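Local coordinates for hyaluronidase-phage associated (PDB 2WB3), which is a phage tail-fibre hyaluronate lyase that cleaves hyaluronan by elimination, probably helping the phage through the capsule of its streptococcal host, at the interface of chains A and B. Coordinates in Å, arbitrary orientation; residue numbers count along the deposited sequence, not the author numbering. Chains: chain A/B, Hyaluronidase-phage associated.

Contact 1: the interface of chains A and B. Residues chain A 6, 8, 18-21; chain B 2-6, 20.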
ATOM      1  N   ILE A   6       0.787  -4.046  -7.028  0.50 20.74           N
ATOM      2  CA  ILE A   6       2.149  -4.200  -6.477  0.50 22.12           C
ATOM      3  C   ILE A   6       2.894  -5.175  -7.383  0.50 22.85           C
ATOM      4  O   ILE A   6       2.448  -6.329  -7.548  0.50 22.66           O
ATOM      5  CB  ILE A   6       2.117  -4.770  -5.052  0.50 22.03           C
ATOM      6  CG1 ILE A   6       0.996  -4.139  -4.244  0.50 22.62           C
ATOM      7  CG2 ILE A   6       3.410  -4.463  -4.325  0.50 22.41           C
ATOM      8  CD1 ILE A   6       1.295  -2.768  -3.835  0.50 26.50           C
ATOM      9  N   MET A   8       6.593  -6.959  -8.331  1.00 26.71           N
ATOM     10  CA  MET A   8       8.013  -7.235  -8.146  1.00 29.18           C
ATOM     11  C   MET A   8       8.557  -7.760  -9.494  1.00 29.26           C
ATOM     12  O   MET A   8       8.178  -8.848  -9.950  1.00 27.74           O
ATOM     13  CB  MET A   8       8.246  -8.205  -6.993  1.00 28.86           C
ATOM     14  CG  MET A   8       9.645  -8.775  -7.039  1.00 30.47           C
ATOM     15  SD  MET A   8      10.221  -9.386  -5.498  1.00 38.15           S
ATOM     16  CE  MET A   8      10.368  -7.830  -4.598  1.00 30.08           C
ATOM     17  N   SER A  18       9.754 -10.774  -1.346  1.00 23.87           N
ATOM     18  CA  SER A  18       8.338 -10.814  -1.691  1.00 21.55           C
ATOM     19  C   SER A  18       7.899  -9.471  -2.251  1.00 19.89           C
ATOM     20  O   SER A  18       8.447  -8.437  -1.917  1.00 20.80           O
ATOM     21  CB  SER A  18       7.559 -11.182  -0.408  1.00 22.01           C
ATOM     22  OG  SER A  18       7.848 -12.545  -0.057  1.00 24.84           O
ATOM     23  N   ALA A  19       6.878  -9.463  -3.106  1.00 19.15           N
ATOM     24  CA  ALA A  19       6.211  -8.225  -3.504  1.00 17.98           C
ATOM     25  C   ALA A  19       5.537  -7.561  -2.232  1.00 17.34           C
ATOM     26  O   ALA A  19       5.609  -6.367  -2.003  1.00 17.84           O
ATOM     27  CB  ALA A  19       5.135  -8.583  -4.611  1.00 17.03           C
ATOM     28  N   LEU A  20       4.895  -8.378  -1.415  1.00 19.10           N
ATOM     29  CA  LEU A  20       4.130  -7.877  -0.264  1.00 18.12           C
ATOM     30  C   LEU A  20       4.333  -8.793   0.939  1.00 18.42           C
ATOM     31  O   LEU A  20       4.122 -10.016   0.850  1.00 19.22           O
ATOM     32  CB  LEU A  20       2.649  -7.758  -0.659  1.00 17.48           C
ATOM     33  CG  LEU A  20       1.759  -7.251   0.513  1.00 20.05           C
ATOM     34  CD1 LEU A  20       2.208  -5.928   1.076  1.00 20.59           C
ATOM     35  CD2 LEU A  20       0.329  -7.126   0.031  1.00 16.00           C
ATOM     36  N   ASN A  21       4.764  -8.211   2.066  1.00 17.54           N
ATOM     37  CA  ASN A  21       5.026  -8.983   3.250  1.00 18.81           C
ATOM     38  C   ASN A  21       4.257  -8.303   4.408  1.00 19.36           C
ATOM     39  O   ASN A  21       4.404  -7.128   4.628  1.00 21.01           O
ATOM     40  CB  ASN A  21       6.535  -8.990   3.568  1.00 18.55           C
ATOM     41  CG  ASN A  21       6.842  -9.699   4.898  1.00 23.62           C
ATOM     42  OD1 ASN A  21       6.549 -10.889   5.069  1.00 23.33           O
ATOM     43  ND2 ASN A  21       7.433  -8.959   5.842  1.00 24.10           N
TER
ATOM     44  N   ASN B   2      11.905  -6.745   0.864  1.00 35.54           N
ATOM     45  CA  ASN B   2      10.578  -6.855   0.236  1.00 31.17           C
ATOM     46  C   ASN B   2      10.179  -5.530  -0.379  1.00 29.56           C
ATOM     47  O   ASN B   2      10.553  -4.447   0.116  1.00 29.63           O
ATOM     48  CB  ASN B   2       9.516  -7.303   1.266  1.00 30.58           C
ATOM     49  CG  ASN B   2       9.876  -8.594   1.992  1.00 28.57           C
ATOM     50  OD1 ASN B   2       9.820  -8.652   3.243  1.00 29.07           O
ATOM     51  ND2 ASN B   2      10.242  -9.638   1.238  1.00 23.85           N
ATOM     52  N   ALA B   3       9.402  -5.593  -1.459  1.00 27.53           N
ATOM     53  CA  ALA B   3       8.926  -4.383  -2.082  1.00 24.66           C
ATOM     54  C   ALA B   3       7.981  -3.594  -1.146  1.00 23.58           C
ATOM     55  O   ALA B   3       8.133  -2.376  -1.007  1.00 23.77           O
ATOM     56  CB  ALA B   3       8.210  -4.697  -3.351  1.00 23.63           C
ATOM     57  N   VAL B   4       6.994  -4.259  -0.575  1.00 20.18           N
ATOM     58  CA  VAL B   4       6.102  -3.570   0.363  1.00 19.57           C
ATOM     59  C   VAL B   4       6.091  -4.406   1.631  1.00 18.64           C
ATOM     60  O   VAL B   4       5.888  -5.592   1.572  1.00 19.74           O
ATOM     61  CB  VAL B   4       4.669  -3.411  -0.197  1.00 17.81           C
ATOM     62  CG1 VAL B   4       3.800  -2.651   0.784  1.00 20.13           C
ATOM     63  CG2 VAL B   4       4.726  -2.595  -1.499  1.00 19.39           C
ATOM     64  N   ASN B   5       6.338  -3.774   2.778  1.00 20.85           N
ATOM     65  CA  ASN B   5       6.224  -4.414   4.083  1.00 20.64           C
ATOM     66  C   ASN B   5       5.176  -3.648   4.911  1.00 20.52           C
ATOM     67  O   ASN B   5       5.306  -2.428   5.038  1.00 21.14           O
ATOM     68  CB  ASN B   5       7.527  -4.285   4.887  1.00 23.15           C
ATOM     69  CG  ASN B   5       8.520  -5.367   4.569  1.00 28.38           C
ATOM     70  OD1 ASN B   5       9.614  -5.071   4.105  1.00 43.12           O
ATOM     71  ND2 ASN B   5       8.182  -6.608   4.855  1.00 29.28           N
ATOM     72  N   ILE B   6       4.190  -4.363   5.459  0.50 20.74           N
ATOM     73  CA  ILE B   6       3.157  -3.765   6.330  0.50 22.12           C
ATOM     74  C   ILE B   6       3.289  -4.420   7.701  0.50 22.85           C
ATOM     75  O   ILE B   6       3.168  -5.657   7.809  0.50 22.66           O
ATOM     76  CB  ILE B   6       1.744  -4.026   5.787  0.50 22.03           C
ATOM     77  CG1 ILE B   6       1.708  -3.862   4.278  0.50 22.62           C
ATOM     78  CG2 ILE B   6       0.759  -3.030   6.364  0.50 22.41           C
ATOM     79  CD1 ILE B   6       1.756  -2.463   3.859  0.50 26.50           C
ATOM     80  N   LEU B  20      -3.721  -5.227   7.416  1.00 19.10           N
ATOM     81  CA  LEU B  20      -4.230  -4.949   6.065  1.00 18.12           C
ATOM     82  C   LEU B  20      -5.669  -5.439   5.936  1.00 18.42           C
ATOM     83  O   LEU B  20      -5.969  -6.613   6.218  1.00 19.22           O
ATOM     84  CB  LEU B  20      -3.300  -5.606   5.032  1.00 17.48           C
ATOM     85  CG  LEU B  20      -3.778  -5.378   3.569  1.00 20.05           C
ATOM     86  CD1 LEU B  20      -3.934  -3.923   3.210  1.00 20.59           C
ATOM     87  CD2 LEU B  20      -2.790  -6.020   2.619  1.00 16.00           C
TER

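Contact 2: the interface of chains A and B. Residues chain A 105-106, 114, 116-122; chain B 111-116.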
ATOM      1  N   LYS A 105     -12.194 -33.413  -9.677  1.00 29.91           N
ATOM      2  CA  LYS A 105     -11.460 -34.565  -9.239  1.00 28.97           C
ATOM      3  C   LYS A 105     -11.807 -34.972  -7.808  1.00 28.03           C
ATOM      4  O   LYS A 105     -11.796 -36.140  -7.462  1.00 27.97           O
ATOM      5  CB  LYS A 105      -9.961 -34.261  -9.336  1.00 28.95           C
ATOM      6  CG  LYS A 105      -9.482 -33.934 -10.735  1.00 29.41           C
ATOM      7  CD  LYS A 105      -9.751 -35.106 -11.610  1.00 33.42           C
ATOM      8  CE  LYS A 105      -8.982 -35.065 -12.917  1.00 40.20           C
ATOM      9  NZ  LYS A 105      -9.190 -36.324 -13.674  1.00 41.95           N
ATOM     10  N   PHE A 106     -12.083 -33.996  -6.955  1.00 27.65           N
ATOM     11  CA  PHE A 106     -12.407 -34.269  -5.564  1.00 26.16           C
ATOM     12  C   PHE A 106     -13.215 -33.103  -5.069  1.00 25.32           C
ATOM     13  O   PHE A 106     -12.890 -31.969  -5.380  1.00 25.22           O
ATOM     14  CB  PHE A 106     -11.096 -34.348  -4.737  1.00 26.02           C
ATOM     15  CG  PHE A 106     -11.310 -34.642  -3.264  1.00 25.09           C
ATOM     16  CD1 PHE A 106     -11.265 -35.939  -2.790  1.00 26.06           C
ATOM     17  CD2 PHE A 106     -11.506 -33.624  -2.347  1.00 27.16           C
ATOM     18  CE1 PHE A 106     -11.467 -36.206  -1.453  1.00 25.14           C
ATOM     19  CE2 PHE A 106     -11.714 -33.899  -0.977  1.00 25.31           C
ATOM     20  CZ  PHE A 106     -11.679 -35.203  -0.549  1.00 28.11           C
ATOM     21  N   PHE A 114     -18.017 -36.234   0.767  1.00 31.94           N
ATOM     22  CA  PHE A 114     -16.940 -36.057  -0.204  1.00 31.06           C
ATOM     23  C   PHE A 114     -17.178 -36.950  -1.420  1.00 31.61           C
ATOM     24  O   PHE A 114     -17.913 -37.967  -1.362  1.00 31.43           O
ATOM     25  CB  PHE A 114     -15.538 -36.257   0.425  1.00 30.09           C
ATOM     26  CG  PHE A 114     -15.259 -37.660   0.855  1.00 29.83           C
ATOM     27  CD1 PHE A 114     -14.698 -38.561  -0.011  1.00 29.44           C
ATOM     28  CD2 PHE A 114     -15.548 -38.072   2.149  1.00 30.04           C
ATOM     29  CE1 PHE A 114     -14.466 -39.871   0.383  1.00 30.77           C
ATOM     30  CE2 PHE A 114     -15.297 -39.352   2.548  1.00 30.58           C
ATOM     31  CZ  PHE A 114     -14.778 -40.259   1.662  1.00 29.73           C
ATOM     32  N   SER A 116     -14.568 -38.541  -4.565  1.00 31.47           N
ATOM     33  CA  SER A 116     -13.219 -38.661  -5.080  1.00 33.29           C
ATOM     34  C   SER A 116     -13.315 -39.368  -6.427  1.00 34.33           C
ATOM     35  O   SER A 116     -14.051 -40.347  -6.534  1.00 33.72           O
ATOM     36  CB  SER A 116     -12.359 -39.502  -4.137  1.00 32.97           C
ATOM     37  OG  SER A 116     -11.092 -39.802  -4.720  1.00 34.13           O
ATOM     38  N   CYS A 117     -12.576 -38.886  -7.432  1.00 35.27           N
ATOM     39  CA  CYS A 117     -12.632 -39.455  -8.793  1.00 36.92           C
ATOM     40  C   CYS A 117     -11.736 -40.693  -9.002  1.00 36.74           C
ATOM     41  O   CYS A 117     -11.751 -41.270 -10.098  1.00 38.54           O
ATOM     42  CB  CYS A 117     -12.259 -38.396  -9.810  1.00 36.59           C
ATOM     43  SG  CYS A 117     -12.752 -38.698 -11.543  1.00 43.09           S
ATOM     44  N   ALA A 118     -10.968 -41.112  -7.986  1.00 36.07           N
ATOM     45  CA  ALA A 118     -10.006 -42.218  -8.149  1.00 35.33           C
ATOM     46  C   ALA A 118      -9.787 -43.040  -6.890  1.00 35.55           C
ATOM     47  O   ALA A 118     -10.035 -42.581  -5.775  1.00 34.39           O
ATOM     48  CB  ALA A 118      -8.659 -41.708  -8.661  1.00 34.64           C
ATOM     49  N   SER A 119      -9.278 -44.262  -7.086  1.00 35.35           N
ATOM     50  CA  SER A 119      -8.963 -45.165  -5.991  1.00 35.49           C
ATOM     51  C   SER A 119      -8.095 -44.502  -4.944  1.00 35.29           C
ATOM     52  O   SER A 119      -7.080 -43.856  -5.242  1.00 33.96           O
ATOM     53  CB  SER A 119      -8.268 -46.435  -6.497  1.00 36.24           C
ATOM     54  OG  SER A 119      -9.180 -47.200  -7.259  1.00 36.56           O
ATOM     55  N   SER A 120      -8.497 -44.711  -3.700  1.00 35.65           N
ATOM     56  CA  SER A 120      -7.923 -43.997  -2.586  1.00 35.36           C
ATOM     57  C   SER A 120      -7.536 -44.968  -1.505  1.00 36.22           C
ATOM     58  O   SER A 120      -7.768 -46.192  -1.630  1.00 36.39           O
ATOM     59  CB  SER A 120      -8.957 -42.980  -2.090  1.00 35.17           C
ATOM     60  OG  SER A 120      -9.193 -42.070  -3.164  1.00 33.15           O
ATOM     61  N   ILE A 121      -6.967 -44.439  -0.431  1.00 35.77           N
ATOM     62  CA  ILE A 121      -6.292 -45.265   0.533  1.00 36.09           C
ATOM     63  C   ILE A 121      -6.410 -44.637   1.905  1.00 36.37           C
ATOM     64  O   ILE A 121      -6.207 -43.433   2.067  1.00 35.70           O
ATOM     65  CB  ILE A 121      -4.813 -45.372   0.237  1.00 36.41           C
ATOM     66  CG1 ILE A 121      -4.557 -45.991  -1.120  1.00 37.78           C
ATOM     67  CG2 ILE A 121      -4.116 -46.268   1.257  1.00 36.91           C
ATOM     68  CD1 ILE A 121      -3.077 -45.830  -1.516  1.00 43.56           C
ATOM     69  N   VAL A 122      -6.722 -45.469   2.897  1.00 35.86           N
ATOM     70  CA  VAL A 122      -6.633 -45.079   4.275  1.00 35.27           C
ATOM     71  C   VAL A 122      -5.695 -46.068   4.965  1.00 36.56           C
ATOM     72  O   VAL A 122      -5.957 -47.266   4.991  1.00 36.55           O
ATOM     73  CB  VAL A 122      -8.023 -45.131   4.947  1.00 34.83           C
ATOM     74  CG1 VAL A 122      -7.906 -44.725   6.385  1.00 34.27           C
ATOM     75  CG2 VAL A 122      -9.028 -44.230   4.229  1.00 32.78           C
TER
ATOM     76  N   ASP B 111      -5.266 -36.673  -9.592  1.00 31.26           N
ATOM     77  CA  ASP B 111      -6.406 -37.436 -10.138  1.00 32.45           C
ATOM     78  C   ASP B 111      -7.565 -37.486  -9.192  1.00 31.50           C
ATOM     79  O   ASP B 111      -8.585 -38.071  -9.493  1.00 31.37           O
ATOM     80  CB  ASP B 111      -6.002 -38.853 -10.537  1.00 33.49           C
ATOM     81  CG  ASP B 111      -4.993 -38.835 -11.649  1.00 38.73           C
ATOM     82  OD1 ASP B 111      -5.298 -38.258 -12.714  1.00 44.61           O
ATOM     83  OD2 ASP B 111      -3.871 -39.298 -11.422  1.00 43.02           O
ATOM     84  N   GLY B 112      -7.422 -36.849  -8.048  1.00 31.37           N
ATOM     85  CA  GLY B 112      -8.553 -36.798  -7.123  1.00 31.33           C
ATOM     86  C   GLY B 112      -8.556 -37.930  -6.133  1.00 31.45           C
ATOM     87  O   GLY B 112      -9.417 -37.988  -5.267  1.00 31.97           O
ATOM     88  N   ASP B 113      -7.583 -38.826  -6.248  1.00 31.92           N
ATOM     89  CA  ASP B 113      -7.364 -39.819  -5.208  1.00 32.57           C
ATOM     90  C   ASP B 113      -6.950 -39.154  -3.910  1.00 31.90           C
ATOM     91  O   ASP B 113      -6.222 -38.165  -3.912  1.00 32.66           O
ATOM     92  CB  ASP B 113      -6.290 -40.812  -5.638  1.00 33.67           C
ATOM     93  CG  ASP B 113      -5.015 -40.142  -6.023  1.00 35.16           C
ATOM     94  OD1 ASP B 113      -5.024 -39.352  -6.992  1.00 39.35           O
ATOM     95  OD2 ASP B 113      -3.983 -40.379  -5.366  1.00 39.38           O
ATOM     96  N   PHE B 114      -7.386 -39.696  -2.786  1.00 31.94           N
ATOM     97  CA  PHE B 114      -6.894 -39.209  -1.500  1.00 31.06           C
ATOM     98  C   PHE B 114      -6.102 -40.306  -0.792  1.00 31.61           C
ATOM     99  O   PHE B 114      -6.255 -41.520  -1.072  1.00 31.43           O
ATOM    100  CB  PHE B 114      -8.025 -38.619  -0.620  1.00 30.09           C
ATOM    101  CG  PHE B 114      -9.015 -39.630  -0.143  1.00 29.83           C
ATOM    102  CD1 PHE B 114      -8.820 -40.300   1.036  1.00 29.44           C
ATOM    103  CD2 PHE B 114     -10.161 -39.897  -0.878  1.00 30.04           C
ATOM    104  CE1 PHE B 114      -9.728 -41.260   1.463  1.00 30.77           C
ATOM    105  CE2 PHE B 114     -11.069 -40.821  -0.449  1.00 30.58           C
ATOM    106  CZ  PHE B 114     -10.844 -41.519   0.708  1.00 29.73           C
ATOM    107  N   TRP B 115      -5.241 -39.866   0.120  1.00 31.62           N
ATOM    108  CA  TRP B 115      -4.499 -40.753   1.020  1.00 32.44           C
ATOM    109  C   TRP B 115      -4.588 -40.195   2.433  1.00 32.03           C
ATOM    110  O   TRP B 115      -4.290 -39.018   2.635  1.00 31.72           O
ATOM    111  CB  TRP B 115      -3.039 -40.807   0.595  1.00 33.16           C
ATOM    112  CG  TRP B 115      -2.208 -41.557   1.555  1.00 36.98           C
ATOM    113  CD1 TRP B 115      -2.079 -42.923   1.636  1.00 40.85           C
ATOM    114  CD2 TRP B 115      -1.398 -41.007   2.605  1.00 39.33           C
ATOM    115  NE1 TRP B 115      -1.240 -43.255   2.683  1.00 42.31           N
ATOM    116  CE2 TRP B 115      -0.806 -42.104   3.294  1.00 42.48           C
ATOM    117  CE3 TRP B 115      -1.123 -39.698   3.041  1.00 40.76           C
ATOM    118  CZ2 TRP B 115       0.057 -41.932   4.400  1.00 43.72           C
ATOM    119  CZ3 TRP B 115      -0.241 -39.524   4.140  1.00 43.26           C
ATOM    120  CH2 TRP B 115       0.331 -40.644   4.804  1.00 44.45           C
ATOM    121  N   SER B 116      -4.985 -41.013   3.391  1.00 31.47           N
ATOM    122  CA  SER B 116      -5.093 -40.578   4.767  1.00 33.29           C
ATOM    123  C   SER B 116      -4.172 -41.470   5.592  1.00 34.33           C
ATOM    124  O   SER B 116      -4.171 -42.681   5.381  1.00 33.72           O
ATOM    125  CB  SER B 116      -6.526 -40.742   5.270  1.00 32.97           C
ATOM    126  OG  SER B 116      -6.613 -40.511   6.675  1.00 34.13           O
TER

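Contact 3: the interface of chains A and B. Residues chain A 46, 63-67; chain B 42-46.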
ATOM      1  N   ILE A  46      -5.493 -16.785  -6.435  1.00 17.21           N
ATOM      2  CA  ILE A  46      -4.041 -16.950  -6.396  1.00 18.43           C
ATOM      3  C   ILE A  46      -3.708 -17.778  -7.638  1.00 20.15           C
ATOM      4  O   ILE A  46      -4.239 -18.862  -7.826  1.00 20.15           O
ATOM      5  CB  ILE A  46      -3.558 -17.720  -5.142  1.00 17.65           C
ATOM      6  CG1 ILE A  46      -4.031 -17.082  -3.812  1.00 16.70           C
ATOM      7  CG2 ILE A  46      -2.007 -17.764  -5.147  1.00 20.85           C
ATOM      8  CD1 ILE A  46      -3.683 -17.970  -2.539  1.00 18.03           C
ATOM      9  N   ALA A  63       0.493 -22.920  -4.834  1.00 21.01           N
ATOM     10  CA  ALA A  63      -0.183 -21.628  -4.877  1.00 19.61           C
ATOM     11  C   ALA A  63      -0.315 -21.092  -3.461  1.00 19.28           C
ATOM     12  O   ALA A  63      -0.166 -19.921  -3.249  1.00 18.41           O
ATOM     13  CB  ALA A  63      -1.579 -21.802  -5.505  1.00 19.89           C
ATOM     14  N   LEU A  64      -0.682 -21.935  -2.504  1.00 18.96           N
ATOM     15  CA  LEU A  64      -0.864 -21.451  -1.125  1.00 19.73           C
ATOM     16  C   LEU A  64      -0.083 -22.349  -0.171  1.00 18.88           C
ATOM     17  O   LEU A  64      -0.276 -23.566  -0.187  1.00 19.99           O
ATOM     18  CB  LEU A  64      -2.337 -21.499  -0.751  1.00 17.28           C
ATOM     19  CG  LEU A  64      -2.600 -21.234   0.767  1.00 19.45           C
ATOM     20  CD1 LEU A  64      -2.180 -19.814   1.157  1.00 14.60           C
ATOM     21  CD2 LEU A  64      -4.085 -21.415   1.000  1.00 18.58           C
ATOM     22  N   SER A  65       0.787 -21.761   0.646  1.00 19.45           N
ATOM     23  CA  SER A  65       1.555 -22.569   1.567  1.00 18.21           C
ATOM     24  C   SER A  65       1.211 -22.048   2.994  1.00 17.79           C
ATOM     25  O   SER A  65       1.263 -20.855   3.252  1.00 18.46           O
ATOM     26  CB  SER A  65       3.082 -22.414   1.289  1.00 18.73           C
ATOM     27  OG  SER A  65       3.761 -23.082   2.374  1.00 20.30           O
ATOM     28  N   ILE A  66       0.891 -22.955   3.910  1.00 18.64           N
ATOM     29  CA  ILE A  66       0.494 -22.566   5.298  1.00 20.24           C
ATOM     30  C   ILE A  66       1.438 -23.237   6.282  1.00 19.97           C
ATOM     31  O   ILE A  66       1.647 -24.428   6.204  1.00 20.51           O
ATOM     32  CB  ILE A  66      -0.935 -23.029   5.608  1.00 19.76           C
ATOM     33  CG1 ILE A  66      -1.902 -22.061   4.852  1.00 21.56           C
ATOM     34  CG2 ILE A  66      -1.284 -22.981   7.149  1.00 20.11           C
ATOM     35  CD1 ILE A  66      -3.293 -22.521   4.867  1.00 21.39           C
ATOM     36  N   ASP A  67       1.981 -22.466   7.214  1.00 20.23           N
ATOM     37  CA  ASP A  67       2.692 -23.080   8.331  1.00 22.12           C
ATOM     38  C   ASP A  67       2.083 -22.659   9.668  1.00 22.49           C
ATOM     39  O   ASP A  67       1.676 -21.527   9.832  1.00 24.73           O
ATOM     40  CB  ASP A  67       4.157 -22.680   8.292  1.00 20.69           C
ATOM     41  CG  ASP A  67       5.031 -23.603   9.130  1.00 23.98           C
ATOM     42  OD1 ASP A  67       4.593 -24.644   9.599  1.00 25.55           O
ATOM     43  OD2 ASP A  67       6.207 -23.290   9.314  1.00 26.75           O
TER
ATOM     44  N   GLY B  42       5.381 -21.199  -1.698  1.00 18.59           N
ATOM     45  CA  GLY B  42       4.010 -20.774  -2.007  1.00 18.76           C
ATOM     46  C   GLY B  42       3.923 -19.415  -2.624  1.00 19.47           C
ATOM     47  O   GLY B  42       4.640 -18.518  -2.250  1.00 19.88           O
ATOM     48  N   THR B  43       3.023 -19.247  -3.597  1.00 20.57           N
ATOM     49  CA  THR B  43       2.801 -17.906  -4.124  1.00 19.91           C
ATOM     50  C   THR B  43       2.307 -17.006  -2.958  1.00 18.89           C
ATOM     51  O   THR B  43       2.679 -15.846  -2.834  1.00 19.58           O
ATOM     52  CB  THR B  43       1.747 -17.971  -5.221  1.00 20.66           C
ATOM     53  OG1 THR B  43       2.260 -18.768  -6.284  1.00 25.50           O
ATOM     54  CG2 THR B  43       1.439 -16.606  -5.719  1.00 21.08           C
ATOM     55  N   LEU B  44       1.454 -17.557  -2.132  1.00 18.17           N
ATOM     56  CA  LEU B  44       1.119 -16.860  -0.867  1.00 18.62           C
ATOM     57  C   LEU B  44       1.583 -17.811   0.217  1.00 17.44           C
ATOM     58  O   LEU B  44       1.265 -18.985   0.178  1.00 18.07           O
ATOM     59  CB  LEU B  44      -0.428 -16.586  -0.744  1.00 18.00           C
ATOM     60  CG  LEU B  44      -0.883 -16.097   0.643  1.00 19.85           C
ATOM     61  CD1 LEU B  44      -0.159 -14.795   1.038  1.00 17.45           C
ATOM     62  CD2 LEU B  44      -2.430 -15.846   0.771  1.00 21.44           C
ATOM     63  N   LYS B  45       2.306 -17.292   1.196  1.00 16.98           N
ATOM     64  CA  LYS B  45       2.647 -18.110   2.357  1.00 17.36           C
ATOM     65  C   LYS B  45       2.027 -17.456   3.588  1.00 16.29           C
ATOM     66  O   LYS B  45       2.191 -16.263   3.786  1.00 19.05           O
ATOM     67  CB  LYS B  45       4.170 -18.103   2.533  1.00 17.85           C
ATOM     68  CG  LYS B  45       4.774 -18.715   3.808  1.00 21.12           C
ATOM     69  CD  LYS B  45       4.513 -20.187   3.925  1.00 24.68           C
ATOM     70  CE  LYS B  45       5.146 -20.797   5.230  1.00 32.25           C
ATOM     71  NZ  LYS B  45       6.651 -20.657   5.358  1.00 33.10           N
ATOM     72  N   ILE B  46       1.297 -18.237   4.362  1.00 17.21           N
ATOM     73  CA  ILE B  46       0.663 -17.696   5.564  1.00 18.43           C
ATOM     74  C   ILE B  46       1.289 -18.474   6.721  1.00 20.15           C
ATOM     75  O   ILE B  46       1.245 -19.695   6.749  1.00 20.15           O
ATOM     76  CB  ILE B  46      -0.869 -17.921   5.586  1.00 17.65           C
ATOM     77  CG1 ILE B  46      -1.589 -17.357   4.336  1.00 16.70           C
ATOM     78  CG2 ILE B  46      -1.458 -17.236   6.848  1.00 20.85           C
ATOM     79  CD1 ILE B  46      -3.131 -17.743   4.279  1.00 18.03           C
TER
HETATM   80  O   HOH W   1       7.503 -23.251   6.849  1.00 40.57           O

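Contact 1: the interface of chains A and B
A parallel strand pairing of the HylP triple-stranded beta-helix joins chain A, residues 18-21, to B:Ala3 to B:Ile6, at the start of strands A 20-24 and B 4-8. B:Ala3 N gives a hydrogen bond to A:Ser18 O (3.0 Å), nearly along the C=O axis. The next, from B:Val4 N to A:Ala19 O, is more bent (137° at H), its donor standing above the carbonyl plane. A:Asn21 N then reaches B:Val4 O at 2.9 Å, and the carbonyl A:Asn21 O takes the N-H of B:Ile6. On the apolar side, A:Leu20 and B:Val4 lie side by side, pointing the same way. With CG of A:Leu20 anti to its backbone N (chi1 179°), CD1 lies 3.7 Å from B:Val4 CG1 and also against B:Ile6 CG1. The other branch, B:Val4 CG2, meets CG2 of A:Ile6 at 3.6 Å, the two side chains crossing at about a right angle. On the opposite side three asparagine amides gather. As modelled, B:Asn5 ND2 donates to B:Asn2 OD1 (3.1 Å), in that carbonyl's plane and on a lone pair, while the side chains of A:Asn21 and B:Asn5 cross obliquely, their amide planes at 90°. Two donor nitrogens face each other at A:Asn21 ND2 and B:Asn5 ND2 (2.7 Å), and again at A:Ser18 N and B:Asn2 ND2 (2.9 Å). Turning over the amides of B:Asn2 and B:Asn5 together would make hydrogen bonds of both pairs and keep their mutual one.

Contact 2: the interface of chains A and B
Chain B turns through B:Gly112 at positive phi (91°) and then extends as strand 114-116, parallel to strand 120-122 of chain A. A:Ile121 uses both its backbone groups: its N bonds to B:Phe114 O (3.1 Å) and its O receives B:Ser116 N, each in the carbonyl plane. A serine hydroxyl stands in for the preceding rung. A:Ser120 OG, beside its own backbone N, accepts the nearly straight N-H of B:Phe114 (3.0 Å, 169° at H) and donates to A:Ala118 O at 2.8 Å, so its rotation is fixed from both ends. A:Ser116 OG, anti to its backbone N, donates a short hydrogen bond to B:Gly112 O (2.5 Å) from above the carbonyl plane; A:Ala118 O lies 3.2 Å from the same hydroxyl oxygen. The ring of B:Phe114 takes the crowded first torsion (chi1 67°) and folds back over A:Ser120, whose CB lies 3.5 Å from the ring centroid. A:Ser116 CB sits at its edge. The A:Phe114 ring meets it edge-to-face, CE1 lying 3.6 Å from B:Phe114 CE2. Strand 103-108 contributes A:Lys105 and A:Phe106 to the site, and strands 114-116 and 120-122 come before helix 140-152 in the chain.

Contact 3: the interface of chains A and B
Backbone hydrogen bonds make a regular parallel ladder between strand 64-69 of chain A, with A:Ala63 ahead of it, and residues 44-46 of chain B. Donors alternate between the chains: B:Leu44 N to A:Ala63 O (3.1 Å), A:Ser65 N to B:Leu44 O, B:Ile46 N to A:Ser65 O (2.8 Å) and A:Asp67 N to B:Ile46 O. All are nearly straight; the first donor alone stands above the carbonyl plane, the others approach almost along the C=O axis. Apolar contacts line one side. A:Leu64 CD1 lies 3.9 Å from the tip CD1 of B:Ile46, the two side chains crossing obliquely, and also touches CG and CD2 of B:Leu44. A:Ile46 CD1 comes across B:Leu44 at about a right angle, while its CG2 slides past B:Thr43 CG2 (3.7 Å). Polar and charged groups lie on the opposite side. B:Lys45 bends at chi2 and chi4 (64° and -60°), laying CD against A:Ser65 OG and CE 3.7 Å from A:Asp67 CB. Its amino group, NZ, does not touch the carboxylate; water 1 bridges them, 3.1 Å from B:Lys45 NZ and 2.8 Å from A:Asp67 OD2. The opposite charges probably still attract. The ladder zips neighbouring chains of the triple-stranded beta-helix together, with an apolar side and a polar one, where a water joins lysine and aspartate.

All three contacts are parallel strand pairings between the same two chains, and they share no residues. C-alpha centres lie about 14 Å apart for contacts 1 and 3, 23 Å for contacts 2 and 3, and 37 Å for contacts 1 and 2, so contact 3 falls between the others along the fibre. Each joins an earlier segment of chain B to a later one of chain A: 2-6 to 18-21, 42-46 to 63-67, and 111-116 to 116-122. Repeated in one direction around a trimer, as the triple-stranded beta-helix implies, such pairings would intertwine the chains along the shaft.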